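Local coordinates for CLIP-associating protein (Drosophila melanogaster, PDB 4G3A) that tracks the plus ends of microtubules and stabilises them during mitotic spindle formation, the chain here being its N-terminal TOG domain, at residues Ser7-Phe12 with Ile42-Met47; Ser69-Ser74 with Arg107-Leu112; Ala127-Leu132 with Glu146-Thr151; Ala187-Leu192 with Ala219-Lys224. All blocks are in the same frame, centred on the assembly; numbering follows the deposited sequence. Where two conformers were deposited one is given.

Contact 1 of 4, residues Ser7-Phe12 with Ile42-Met47; sequences SDLDGF and IVCTDM
Ile-42 meets Leu-9 with its backbone, CA lying 4.3 Å from Leu-9 CG, while its side chain starts away from helix 9-18 and packs on Leu-35, Arg-79 and Leu-80. Val-43 then offers its carbonyl: the oxygen lies 3.5 Å from Leu-9 CB, and a water links it to the helix start by accepting from Leu-9 N and donating to Val-43 O. That N-H belongs to the first turn of helix 9-18, where amide groups have no carbonyl of a preceding turn to bond; Asp-8 serves the same end as N-cap, its OD2 accepting from Gly-11 N. Cys-44, small and apolar enough to fit close to a helix, brings CB to 3.6 Å from Leu-9 CB, also beside the carboxylate of Asp-10. Thr-45 supplies the main polar link. Its N-H points to Asp-10 OD1 at 2.9 Å and an angle of 161°; OD1 accepts through its syn lone pair, on the side of OD2, and takes a weak bond from Thr-45 OG1 at 3.3 Å. The aspartate and threonine side chains cross at about a right angle. An alanine in place of Asp-10 would probably leave Thr-45 N and OG1 without this acceptor and hold the loop less firmly. Further on, selenomethionine Met-47 makes a long apolar touch, CE to Leu-9 CD1. Behind the contact, Leu-9 packs on Phe-34 and Leu-35 of helix 21-36, Ile-42 touches both that helix and helix 63-80, and Met-47 packs on Leu-76, so the start of the first HEAT repeat lies against the N-terminal helix.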
loop_
_atom_site.group_PDB
_atom_site.type_symbol
_atom_site.label_atom_id
_atom_site.label_comp_id
_atom_site.label_asym_id
_atom_site.label_seq_id
_atom_site.Cartn_x
_atom_site.Cartn_y
_atom_site.Cartn_z
ATOM N N SER A 7 24.045 3.913 -18.482
ATOM C CA SER A 7 23.383 3.791 -19.780
ATOM C C SER A 7 22.453 2.584 -19.828
ATOM O O SER A 7 21.541 2.512 -20.665
ATOM C CB SER A 7 24.425 3.703 -20.899
ATOM O OG SER A 7 25.376 2.689 -20.627
ATOM N N ASP A 8 22.680 1.631 -18.932
ATOM C CA ASP A 8 21.782 0.483 -18.830
ATOM C C ASP A 8 21.658 -0.022 -17.399
ATOM O O ASP A 8 22.335 0.468 -16.490
ATOM C CB ASP A 8 22.237 -0.645 -19.755
ATOM C CG ASP A 8 23.628 -1.124 -19.439
ATOM O OD1 ASP A 8 24.188 -1.894 -20.246
ATOM O OD2 ASP A 8 24.165 -0.724 -18.386
ATOM N N LEU A 9 20.792 -1.008 -17.203
ATOM C CA LEU A 9 20.556 -1.542 -15.866
ATOM C C LEU A 9 21.836 -2.017 -15.173
ATOM O O LEU A 9 22.074 -1.697 -14.008
ATOM C CB LEU A 9 19.531 -2.673 -15.920
ATOM C CG LEU A 9 18.113 -2.339 -15.468
ATOM C CD1 LEU A 9 17.839 -3.050 -14.168
ATOM C CD2 LEU A 9 17.915 -0.839 -15.309
ATOM N N ASP A 10 22.665 -2.768 -15.893
ATOM C CA ASP A 10 23.903 -3.279 -15.317
ATOM C C ASP A 10 24.770 -2.143 -14.787
ATOM O O ASP A 10 25.385 -2.260 -13.726
ATOM C CB ASP A 10 24.672 -4.117 -16.342
ATOM C CG ASP A 10 24.113 -5.521 -16.477
ATOM O OD1 ASP A 10 23.752 -6.115 -15.437
ATOM O OD2 ASP A 10 24.039 -6.031 -17.616
ATOM N N GLY A 11 24.803 -1.039 -15.527
ATOM C CA GLY A 11 25.510 0.154 -15.097
ATOM C C GLY A 11 25.006 0.698 -13.768
ATOM O O GLY A 11 25.803 1.045 -12.896
ATOM N N PHE A 12 23.685 0.788 -13.610
ATOM C CA PHE A 12 23.115 1.239 -12.347
ATOM C C PHE A 12 23.492 0.276 -11.225
ATOM O O PHE A 12 23.959 0.689 -10.167
ATOM C CB PHE A 12 21.585 1.354 -12.435
ATOM C CG PHE A 12 21.107 2.610 -13.112
ATOM C CD1 PHE A 12 21.104 3.819 -12.434
ATOM C CD2 PHE A 12 20.651 2.579 -14.421
ATOM C CE1 PHE A 12 20.665 4.978 -13.054
ATOM C CE2 PHE A 12 20.209 3.733 -15.047
ATOM C CZ PHE A 12 20.219 4.934 -14.363
ATOM N N ILE A 42 15.181 -3.092 -19.963
ATOM C CA ILE A 42 15.559 -3.588 -18.640
ATOM C C ILE A 42 16.379 -4.868 -18.723
ATOM O O ILE A 42 16.440 -5.642 -17.762
ATOM C CB ILE A 42 14.362 -3.812 -17.689
ATOM C CG1 ILE A 42 13.283 -4.656 -18.354
ATOM C CG2 ILE A 42 13.784 -2.488 -17.223
ATOM C CD1 ILE A 42 12.338 -5.306 -17.402
ATOM N N VAL A 43 16.999 -5.099 -19.876
ATOM C CA VAL A 43 17.971 -6.173 -19.974
ATOM C C VAL A 43 19.041 -5.917 -18.922
ATOM O O VAL A 43 19.474 -4.786 -18.734
ATOM C CB VAL A 43 18.640 -6.226 -21.360
ATOM C CG1 VAL A 43 19.802 -7.206 -21.348
ATOM C CG2 VAL A 43 17.628 -6.618 -22.426
ATOM N N CYS A 44 19.444 -6.966 -18.219
ATOM C CA CYS A 44 20.572 -6.888 -17.302
ATOM C C CYS A 44 21.084 -8.299 -17.035
ATOM O O CYS A 44 20.544 -9.273 -17.561
ATOM C CB CYS A 44 20.193 -6.179 -15.994
ATOM S SG CYS A 44 18.931 -7.010 -14.989
ATOM N N THR A 45 22.119 -8.408 -16.212
ATOM C CA THR A 45 22.698 -9.703 -15.886
ATOM C C THR A 45 21.740 -10.543 -15.062
ATOM O O THR A 45 21.450 -11.686 -15.410
ATOM C CB THR A 45 24.015 -9.550 -15.113
ATOM O OG1 THR A 45 25.028 -9.060 -15.998
ATOM C CG2 THR A 45 24.452 -10.889 -14.536
ATOM N N ASP A 46 21.258 -9.966 -13.968
ATOM C CA ASP A 46 20.343 -10.653 -13.065
ATOM C C ASP A 46 19.483 -9.611 -12.359
ATOM O O ASP A 46 19.998 -8.755 -11.640
ATOM C CB ASP A 46 21.130 -11.482 -12.046
ATOM C CG ASP A 46 20.247 -12.405 -11.222
ATOM O OD1 ASP A 46 19.038 -12.112 -11.068
ATOM O OD2 ASP A 46 20.777 -13.424 -10.719
HETATM N N MSE A 47 18.175 -9.683 -12.584
HETATM C CA MSE A 47 17.232 -8.715 -12.025
HETATM C C MSE A 47 17.296 -8.687 -10.502
HETATM O O MSE A 47 17.149 -7.634 -9.885
HETATM C CB MSE A 47 15.815 -9.026 -12.503
HETATM C CG MSE A 47 14.739 -8.124 -11.919
HETATM SE SE MSE A 47 15.033 -6.225 -12.281
HETATM C CE MSE A 47 14.716 -6.217 -14.205
HETATM O O HOH W 1 19.243 -2.119 -19.206
#

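Contact 2 of 4, residues Ser69-Ser74 with Arg107-Leu112; sequences SLEAFS and REKAQL
Leu-70 and Ala-110 make the apolar part of this contact. The CD1 methyl of the leucine lies 3.8 Å from Ala-110 N and 4.1 Å from its CB; a small residue on helix 104-119 lets the branched one come in against the backbone. Leu-70 CB also faces Lys-109 CB.

Charged side chains pack by their aliphatic parts. Glu-71 and Lys-109 cross obliquely, with Glu-71 CG 3.8 Å from Lys-109 CD and OE1 3.8 Å from Lys-109 CE. Their charged ends do not touch, Glu-71 OE1 and Lys-109 NZ being 4.7 Å apart, although the opposite charges probably attract; Glu-71 OE1 also has weak links to Lys-68 and Gln-67. An alanine at Glu-71 would probably leave the lysine methylenes without the cover of CG and the carboxylate, and its ammonium without this nearby opposite charge.

Water supplies the polar bridge. It donates to Ser-74 OG at 2.6 Å and to Lys-109 O at 2.8 Å, joining a side chain to the opposite backbone; a short hydroxyl suits this narrow gap, and Ser-74 OG is also hydrogen-bonded to Asp-116.

The two segments run nearly parallel, at 19° with axes 9.0 Å apart. They belong to successive annotated HEAT repeats, and such parallel packing of equivalent helices is how HEAT repeats stack side by side in a TOG domain.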
loop_
_atom_site.group_PDB
_atom_site.type_symbol
_atom_site.label_atom_id
_atom_site.label_comp_id
_atom_site.label_asym_id
_atom_site.label_seq_id
_atom_site.Cartn_x
_atom_site.Cartn_y
_atom_site.Cartn_z
ATOM N N SER A 69 13.380 4.540 -4.371
ATOM C CA SER A 69 13.350 3.085 -4.450
ATOM C C SER A 69 11.914 2.554 -4.599
ATOM O O SER A 69 11.673 1.617 -5.361
ATOM C CB SER A 69 14.031 2.458 -3.237
ATOM O OG SER A 69 13.226 2.581 -2.082
ATOM N N LEU A 70 10.968 3.157 -3.880
ATOM C CA LEU A 70 9.545 2.807 -4.024
ATOM C C LEU A 70 9.067 3.089 -5.450
ATOM O O LEU A 70 8.438 2.253 -6.091
ATOM C CB LEU A 70 8.689 3.599 -3.034
ATOM C CG LEU A 70 8.831 3.263 -1.549
ATOM C CD1 LEU A 70 8.194 4.342 -0.696
ATOM C CD2 LEU A 70 8.216 1.901 -1.245
ATOM N N GLU A 71 9.386 4.277 -5.945
ATOM C CA GLU A 71 9.108 4.624 -7.331
ATOM C C GLU A 71 9.803 3.662 -8.297
ATOM O O GLU A 71 9.240 3.293 -9.330
ATOM C CB GLU A 71 9.537 6.068 -7.602
ATOM C CG GLU A 71 8.692 7.098 -6.848
ATOM C CD GLU A 71 9.172 8.531 -7.048
ATOM O OE1 GLU A 71 9.346 9.240 -6.037
ATOM O OE2 GLU A 71 9.377 8.951 -8.205
ATOM N N ALA A 72 11.018 3.243 -7.953
ATOM C CA ALA A 72 11.754 2.316 -8.803
ATOM C C ALA A 72 11.037 0.982 -8.821
ATOM O O ALA A 72 10.891 0.362 -9.876
ATOM C CB ALA A 72 13.184 2.146 -8.315
ATOM N N PHE A 73 10.595 0.534 -7.646
ATOM C CA PHE A 73 9.867 -0.716 -7.565
ATOM C C PHE A 73 8.570 -0.596 -8.369
ATOM O O PHE A 73 8.188 -1.520 -9.077
ATOM C CB PHE A 73 9.597 -1.114 -6.103
ATOM C CG PHE A 73 10.768 -1.799 -5.424
ATOM C CD1 PHE A 73 11.364 -2.916 -5.993
ATOM C CD2 PHE A 73 11.246 -1.347 -4.203
ATOM C CE1 PHE A 73 12.433 -3.558 -5.373
ATOM C CE2 PHE A 73 12.323 -1.980 -3.574
ATOM C CZ PHE A 73 12.916 -3.087 -4.161
ATOM N N SER A 74 7.884 0.536 -8.259
ATOM C CA SER A 74 6.669 0.722 -9.047
ATOM C C SER A 74 6.951 0.525 -10.542
ATOM O O SER A 74 6.177 -0.129 -11.251
ATOM C CB SER A 74 6.042 2.093 -8.780
ATOM O OG SER A 74 5.204 2.050 -7.633
ATOM N N ARG A 107 4.651 8.155 2.066
ATOM C CA ARG A 107 3.452 7.328 2.219
ATOM C C ARG A 107 2.729 7.197 0.880
ATOM O O ARG A 107 2.226 6.129 0.530
ATOM C CB ARG A 107 2.512 7.928 3.265
ATOM C CG ARG A 107 3.143 8.080 4.640
ATOM C CD ARG A 107 2.090 8.354 5.700
ATOM N NE ARG A 107 1.352 9.580 5.415
ATOM C CZ ARG A 107 1.751 10.791 5.792
ATOM N NH1 ARG A 107 2.880 10.935 6.469
ATOM N NH2 ARG A 107 1.024 11.856 5.488
ATOM N N GLU A 108 2.682 8.293 0.132
ATOM C CA GLU A 108 2.012 8.311 -1.167
ATOM C C GLU A 108 2.613 7.281 -2.105
ATOM O O GLU A 108 1.905 6.446 -2.671
ATOM C CB GLU A 108 2.134 9.690 -1.810
ATOM C CG GLU A 108 1.118 10.703 -1.336
ATOM C CD GLU A 108 1.503 12.122 -1.721
ATOM O OE1 GLU A 108 2.390 12.286 -2.590
ATOM O OE2 GLU A 108 0.920 13.072 -1.150
ATOM N N LYS A 109 3.929 7.345 -2.265
ATOM C CA LYS A 109 4.607 6.449 -3.193
ATOM C C LYS A 109 4.497 5.005 -2.723
ATOM O O LYS A 109 4.434 4.085 -3.535
ATOM C CB LYS A 109 6.064 6.862 -3.402
ATOM C CG LYS A 109 6.230 8.282 -3.950
ATOM C CD LYS A 109 5.473 8.466 -5.259
ATOM C CE LYS A 109 5.612 9.892 -5.794
ATOM N NZ LYS A 109 4.784 10.097 -7.003
ATOM N N ALA A 110 4.451 4.809 -1.408
ATOM C CA ALA A 110 4.224 3.478 -0.860
ATOM C C ALA A 110 2.816 2.982 -1.215
ATOM O O ALA A 110 2.640 1.855 -1.685
ATOM C CB ALA A 110 4.430 3.485 0.648
ATOM N N GLN A 111 1.813 3.831 -1.012
ATOM C CA GLN A 111 0.443 3.444 -1.349
ATOM C C GLN A 111 0.369 3.167 -2.852
ATOM O O GLN A 111 -0.278 2.225 -3.309
ATOM C CB GLN A 111 -0.536 4.557 -0.960
ATOM C CG GLN A 111 -0.867 4.641 0.541
ATOM C CD GLN A 111 -1.912 3.627 0.971
ATOM O OE1 GLN A 111 -2.156 2.631 0.279
ATOM N NE2 GLN A 111 -2.530 3.865 2.126
ATOM N N LEU A 112 1.064 3.988 -3.628
ATOM C CA LEU A 112 1.038 3.826 -5.077
ATOM C C LEU A 112 1.700 2.502 -5.502
ATOM O O LEU A 112 1.199 1.811 -6.381
ATOM C CB LEU A 112 1.667 5.046 -5.768
ATOM C CG LEU A 112 1.731 5.074 -7.299
ATOM C CD1 LEU A 112 0.446 4.566 -7.951
ATOM C CD2 LEU A 112 2.068 6.478 -7.783
HETATM O O HOH W 2 5.548 4.136 -6.109
#

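Contact 3 of 4, residues Ala127-Leu132 with Glu146-Thr151; sequences ALIDKL and EEFLQT
Phe-148 and Leu-132 form the tight part of the contact. Leu-132 CB lies 3.4 Å from Phe-148 CE1, and the carbonyl carbon of the leucine sits over one face of the ring, so the aromatic group rests against the backbone of helix 125-136 as well as its side chains. The first torsion sets Phe-148 CG anti to the backbone N (chi1 173°), which starts the ring toward that helix. At the ring's far end CZ approaches Ile-129 O at 3.8 Å and Ile-129 CG2 at 4.1 Å. A long, flat side chain suits this place, reaching between segment axes 10.9 Å apart. Phe-137 meets the same ring edge-to-face.

Thr-151 completes the buried row with its methyl. CG2 lies 3.8 Å from Ile-129 CD1, the two side chains running alongside in opposite senses, and 3.9 Å from Leu-132 CD1; Leu-114 packs on both Leu-132 and Thr-151. The threonine hydroxyl is spent on another helix, hydrogen-bonded to Gln-111, which explains why a threonine serves here: one branch for the apolar seam, one for a polar partner.

The open side is polar. Lys-131 and Gln-150 are both exposed; the end of Lys-131 leads away from the seam and Gln-150 takes no part in it, while Asp-130 starts away and bonds Tyr-169.

The segments are antiparallel, at 163°, and the groups that meet are hydrocarbon apart from the backbone beside the ring. Their union therefore depends on shape and on exclusion of water, with the one hydroxyl in the seam satisfied by helix 104-119.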
loop_
_atom_site.group_PDB
_atom_site.type_symbol
_atom_site.label_atom_id
_atom_site.label_comp_id
_atom_site.label_asym_id
_atom_site.label_seq_id
_atom_site.Cartn_x
_atom_site.Cartn_y
_atom_site.Cartn_z
ATOM N N ALA A 127 -5.642 -11.202 -2.516
ATOM C CA ALA A 127 -4.378 -11.718 -1.989
ATOM C C ALA A 127 -3.550 -10.634 -1.302
ATOM O O ALA A 127 -3.045 -10.833 -0.191
ATOM C CB ALA A 127 -3.560 -12.391 -3.103
ATOM N N LEU A 128 -3.395 -9.491 -1.964
ATOM C CA LEU A 128 -2.623 -8.393 -1.387
ATOM C C LEU A 128 -3.264 -7.800 -0.140
ATOM O O LEU A 128 -2.593 -7.557 0.857
ATOM C CB LEU A 128 -2.398 -7.269 -2.393
ATOM C CG LEU A 128 -1.529 -6.140 -1.810
ATOM C CD1 LEU A 128 -0.182 -6.681 -1.315
ATOM C CD2 LEU A 128 -1.304 -5.002 -2.810
ATOM N N ILE A 129 -4.560 -7.525 -0.196
ATOM C CA ILE A 129 -5.188 -6.906 0.972
ATOM C C ILE A 129 -5.116 -7.850 2.185
ATOM O O ILE A 129 -4.796 -7.419 3.296
ATOM C CB ILE A 129 -6.641 -6.441 0.693
ATOM C CG1 ILE A 129 -6.680 -5.464 -0.483
ATOM C CG2 ILE A 129 -7.254 -5.819 1.945
ATOM C CD1 ILE A 129 -5.799 -4.245 -0.317
ATOM N N ASP A 130 -5.402 -9.135 1.966
ATOM C CA ASP A 130 -5.301 -10.131 3.040
ATOM C C ASP A 130 -3.890 -10.160 3.625
ATOM O O ASP A 130 -3.704 -10.204 4.837
ATOM C CB ASP A 130 -5.645 -11.538 2.539
ATOM C CG ASP A 130 -7.130 -11.739 2.267
ATOM O OD1 ASP A 130 -7.909 -10.766 2.299
ATOM O OD2 ASP A 130 -7.512 -12.900 2.004
ATOM N N LYS A 131 -2.890 -10.149 2.753
ATOM C CA LYS A 131 -1.506 -10.190 3.200
ATOM C C LYS A 131 -1.173 -8.942 4.016
ATOM O O LYS A 131 -0.524 -9.020 5.058
ATOM C CB LYS A 131 -0.560 -10.297 1.991
ATOM C CG LYS A 131 0.889 -10.473 2.377
ATOM C CD LYS A 131 1.102 -11.777 3.162
ATOM C CE LYS A 131 2.599 -12.167 3.210
ATOM N NZ LYS A 131 2.771 -13.354 4.091
ATOM N N LEU A 132 -1.621 -7.785 3.546
ATOM C CA LEU A 132 -1.391 -6.547 4.281
ATOM C C LEU A 132 -2.068 -6.619 5.651
ATOM O O LEU A 132 -1.528 -6.136 6.648
ATOM C CB LEU A 132 -1.959 -5.362 3.507
ATOM C CG LEU A 132 -1.230 -5.014 2.204
ATOM C CD1 LEU A 132 -2.003 -3.947 1.460
ATOM C CD2 LEU A 132 0.162 -4.527 2.511
ATOM N N GLU A 146 -3.957 3.464 10.032
ATOM C CA GLU A 146 -4.828 4.369 9.295
ATOM C C GLU A 146 -4.646 4.271 7.774
ATOM O O GLU A 146 -5.622 4.262 7.023
ATOM C CB GLU A 146 -4.575 5.808 9.729
ATOM C CG GLU A 146 -5.467 6.797 9.002
ATOM C CD GLU A 146 -5.162 8.227 9.367
ATOM O OE1 GLU A 146 -4.201 8.451 10.131
ATOM O OE2 GLU A 146 -5.882 9.126 8.888
ATOM N N GLU A 147 -3.392 4.217 7.326
ATOM C CA GLU A 147 -3.107 4.121 5.899
ATOM C C GLU A 147 -3.680 2.829 5.322
ATOM O O GLU A 147 -4.256 2.829 4.230
ATOM C CB GLU A 147 -1.595 4.219 5.631
ATOM C CG GLU A 147 -1.015 5.619 5.785
ATOM C CD GLU A 147 -1.467 6.562 4.683
ATOM O OE1 GLU A 147 -1.856 6.074 3.595
ATOM O OE2 GLU A 147 -1.427 7.789 4.904
ATOM N N PHE A 148 -3.527 1.733 6.059
ATOM C CA PHE A 148 -4.029 0.459 5.584
ATOM C C PHE A 148 -5.540 0.478 5.367
ATOM O O PHE A 148 -6.025 -0.062 4.368
ATOM C CB PHE A 148 -3.620 -0.708 6.489
ATOM C CG PHE A 148 -4.278 -2.007 6.107
ATOM C CD1 PHE A 148 -4.132 -2.512 4.820
ATOM C CD2 PHE A 148 -5.081 -2.696 7.018
ATOM C CE1 PHE A 148 -4.756 -3.685 4.449
ATOM C CE2 PHE A 148 -5.706 -3.883 6.652
ATOM C CZ PHE A 148 -5.538 -4.374 5.372
ATOM N N LEU A 149 -6.282 1.107 6.282
ATOM C CA LEU A 149 -7.727 1.258 6.085
ATOM C C LEU A 149 -7.980 1.973 4.762
ATOM O O LEU A 149 -8.884 1.603 4.019
ATOM C CB LEU A 149 -8.383 1.994 7.260
ATOM C CG LEU A 149 -8.405 1.192 8.571
ATOM C CD1 LEU A 149 -8.806 2.055 9.758
ATOM C CD2 LEU A 149 -9.303 -0.045 8.469
ATOM N N GLN A 150 -7.157 2.969 4.453
ATOM C CA GLN A 150 -7.313 3.709 3.207
ATOM C C GLN A 150 -6.977 2.833 2.000
ATOM O O GLN A 150 -7.595 2.957 0.940
ATOM C CB GLN A 150 -6.458 4.978 3.225
ATOM C CG GLN A 150 -6.626 5.856 1.995
ATOM C CD GLN A 150 -7.996 6.489 1.910
ATOM O OE1 GLN A 150 -8.671 6.407 0.875
ATOM N NE2 GLN A 150 -8.425 7.120 3.002
ATOM N N THR A 151 -6.001 1.938 2.160
ATOM C CA THR A 151 -5.669 1.001 1.095
ATOM C C THR A 151 -6.881 0.134 0.776
ATOM O O THR A 151 -7.167 -0.150 -0.388
ATOM C CB THR A 151 -4.499 0.071 1.490
ATOM O OG1 THR A 151 -3.349 0.855 1.839
ATOM C CG2 THR A 151 -4.158 -0.871 0.343
#

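Contact 4 of 4, residues Ala187-Leu192 with Ala219-Lys224; sequences AAIQTL and AMLEQK
Ile-189 and Leu-192 of helix 182-199 meet Met-220, Leu-221 and Lys-224 of helix 215-229 in a partly buried, mainly apolar helix packing toward the C-terminal end of the TOG domain. The segments diverge by 48°, with axes 10.5 Å apart, and the isoleucine carries much of the contact. Its CG1 lies beside the backbone N (chi1 -66°), which leaves CG2 anti to that nitrogen; CG2 presses on the CE of selenomethionine Met-220 at 3.5 Å, tighter than usual for two carbons, and Ile-189 CD1 lies 3.9 Å from the selenium. A branched residue suits this place because its two arms reach different parts of the same flexible chain, which turns at its second and third torsions and crosses the isoleucine at about a right angle.

Lys-224 brings its hydrocarbon portion to the same methyl, CD being 3.8 Å from Ile-189 CG2. In one of two conformers of Gln-190 a water may bridge that side chain to the lysine ammonium. Deeper in, Leu-192 CD1 packs against Leu-221 CD1 at 3.9 Å, the two leucines being buried.

Around this pairing, Leu-192 also lies on Val-173 and Cys-174 of helix 170-175, and Ile-189 on Leu-177. Glu-222 makes a salt bridge to Arg-204 of helix 203-208, while Ala-187 and Thr-191 pack on helix 142-159, placing helix 182-199 between that helix and helix 215-229.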
loop_
_atom_site.group_PDB
_atom_site.type_symbol
_atom_site.label_atom_id
_atom_site.label_comp_id
_atom_site.label_asym_id
_atom_site.label_seq_id
_atom_site.Cartn_x
_atom_site.Cartn_y
_atom_site.Cartn_z
ATOM N N ALA A 187 -10.854 7.018 11.005
ATOM C CA ALA A 187 -10.613 6.328 9.736
ATOM C C ALA A 187 -11.453 5.058 9.629
ATOM O O ALA A 187 -11.951 4.716 8.559
ATOM C CB ALA A 187 -9.140 5.975 9.609
ATOM N N ALA A 188 -11.579 4.347 10.747
ATOM C CA ALA A 188 -12.331 3.104 10.787
ATOM C C ALA A 188 -13.802 3.398 10.468
ATOM O O ALA A 188 -14.452 2.649 9.731
ATOM C CB ALA A 188 -12.195 2.453 12.160
ATOM N N ILE A 189 -14.311 4.491 11.029
ATOM C CA ILE A 189 -15.680 4.927 10.760
ATOM C C ILE A 189 -15.872 5.164 9.273
ATOM O O ILE A 189 -16.762 4.586 8.658
ATOM C CB ILE A 189 -16.026 6.229 11.508
ATOM C CG1 ILE A 189 -16.030 5.988 13.016
ATOM C CG2 ILE A 189 -17.386 6.752 11.057
ATOM C CD1 ILE A 189 -16.100 7.250 13.838
ATOM N N GLN A 190 -15.033 6.021 8.706
ATOM C CA GLN A 190 -15.146 6.332 7.290
ATOM C C GLN A 190 -14.981 5.097 6.404
ATOM O O GLN A 190 -15.615 5.010 5.351
ATOM C CB GLN A 190 -14.171 7.435 6.875
ATOM C CG GLN A 190 -14.510 8.040 5.528
ATOM C CD GLN A 190 -15.926 8.591 5.502
ATOM O OE1 GLN A 190 -16.448 9.033 6.524
ATOM N NE2 GLN A 190 -16.554 8.561 4.339
ATOM N N THR A 191 -14.171 4.131 6.832
ATOM C CA THR A 191 -13.978 2.898 6.059
ATOM C C THR A 191 -15.267 2.073 5.966
ATOM O O THR A 191 -15.611 1.545 4.904
ATOM C CB THR A 191 -12.853 2.009 6.661
ATOM O OG1 THR A 191 -11.611 2.713 6.628
ATOM C CG2 THR A 191 -12.714 0.718 5.884
ATOM N N LEU A 192 -15.979 1.958 7.085
ATOM C CA LEU A 192 -17.270 1.266 7.094
ATOM C C LEU A 192 -18.279 2.003 6.214
ATOM O O LEU A 192 -19.091 1.385 5.519
ATOM C CB LEU A 192 -17.792 1.139 8.518
ATOM C CG LEU A 192 -16.950 0.170 9.356
ATOM C CD1 LEU A 192 -17.335 0.292 10.816
ATOM C CD2 LEU A 192 -17.138 -1.261 8.853
ATOM N N ALA A 219 -25.417 3.447 16.078
ATOM C CA ALA A 219 -26.393 4.489 15.764
ATOM C C ALA A 219 -25.751 5.545 14.874
ATOM O O ALA A 219 -26.357 6.027 13.917
ATOM C CB ALA A 219 -26.947 5.129 17.048
HETATM N N MSE A 220 -24.512 5.885 15.195
HETATM C CA MSE A 220 -23.780 6.906 14.472
HETATM C C MSE A 220 -23.472 6.421 13.056
HETATM O O MSE A 220 -23.555 7.177 12.089
HETATM C CB MSE A 220 -22.492 7.208 15.231
HETATM C CG MSE A 220 -21.765 8.459 14.787
HETATM SE SE MSE A 220 -19.905 8.046 14.397
HETATM C CE MSE A 220 -20.242 6.774 13.019
ATOM N N LEU A 221 -23.110 5.149 12.945
ATOM C CA LEU A 221 -22.822 4.547 11.654
ATOM C C LEU A 221 -24.097 4.528 10.819
ATOM O O LEU A 221 -24.080 4.854 9.634
ATOM C CB LEU A 221 -22.276 3.132 11.838
ATOM C CG LEU A 221 -20.812 3.042 12.297
ATOM C CD1 LEU A 221 -20.467 1.640 12.771
ATOM C CD2 LEU A 221 -19.876 3.461 11.185
ATOM N N GLU A 222 -25.214 4.167 11.445
ATOM C CA GLU A 222 -26.468 4.128 10.699
ATOM C C GLU A 222 -26.901 5.511 10.205
ATOM O O GLU A 222 -27.472 5.634 9.122
ATOM C CB GLU A 222 -27.570 3.402 11.473
ATOM C CG GLU A 222 -27.283 1.910 11.581
ATOM C CD GLU A 222 -28.532 1.075 11.756
ATOM O OE1 GLU A 222 -29.356 1.038 10.817
ATOM O OE2 GLU A 222 -28.677 0.432 12.821
ATOM N N GLN A 223 -26.604 6.553 10.973
ATOM C CA GLN A 223 -26.882 7.905 10.501
ATOM C C GLN A 223 -26.047 8.194 9.259
ATOM O O GLN A 223 -26.549 8.730 8.278
ATOM C CB GLN A 223 -26.604 8.945 11.585
ATOM C CG GLN A 223 -27.710 9.063 12.612
ATOM C CD GLN A 223 -27.323 9.931 13.796
ATOM O OE1 GLN A 223 -26.281 10.590 13.785
ATOM N NE2 GLN A 223 -28.161 9.931 14.827
ATOM N N LYS A 224 -24.776 7.810 9.295
ATOM C CA LYS A 224 -23.908 8.048 8.149
ATOM C C LYS A 224 -24.329 7.264 6.902
ATOM O O LYS A 224 -24.231 7.771 5.785
ATOM C CB LYS A 224 -22.451 7.797 8.520
ATOM C CG LYS A 224 -21.893 8.900 9.394
ATOM C CD LYS A 224 -20.595 8.502 10.065
ATOM C CE LYS A 224 -20.055 9.643 10.922
ATOM N NZ LYS A 224 -19.552 10.771 10.084
HETATM O O HOH W 3 -16.773 9.787 8.962
#

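In the fold
From the N terminus the four contacts follow in series along the chain, none nested in or crossing another. Contact 1 closes a loop of 29 residues, bringing the first helix against the loop at the start of the first HEAT repeat. Contact 2 joins that repeat to the next across 32 residues, and contact 3 closes a helical hairpin with 13 residues between its segments. Contact 4 spans 26 residues and binds the last helix to the third annotated repeat. Contacts 2 and 3 touch through Gln-111, and contacts 3 and 4 through Leu-149 and Glu-146, whereas contacts 1 and 4 lie about 49 Å apart between centres, on opposite sides of the chain's centre.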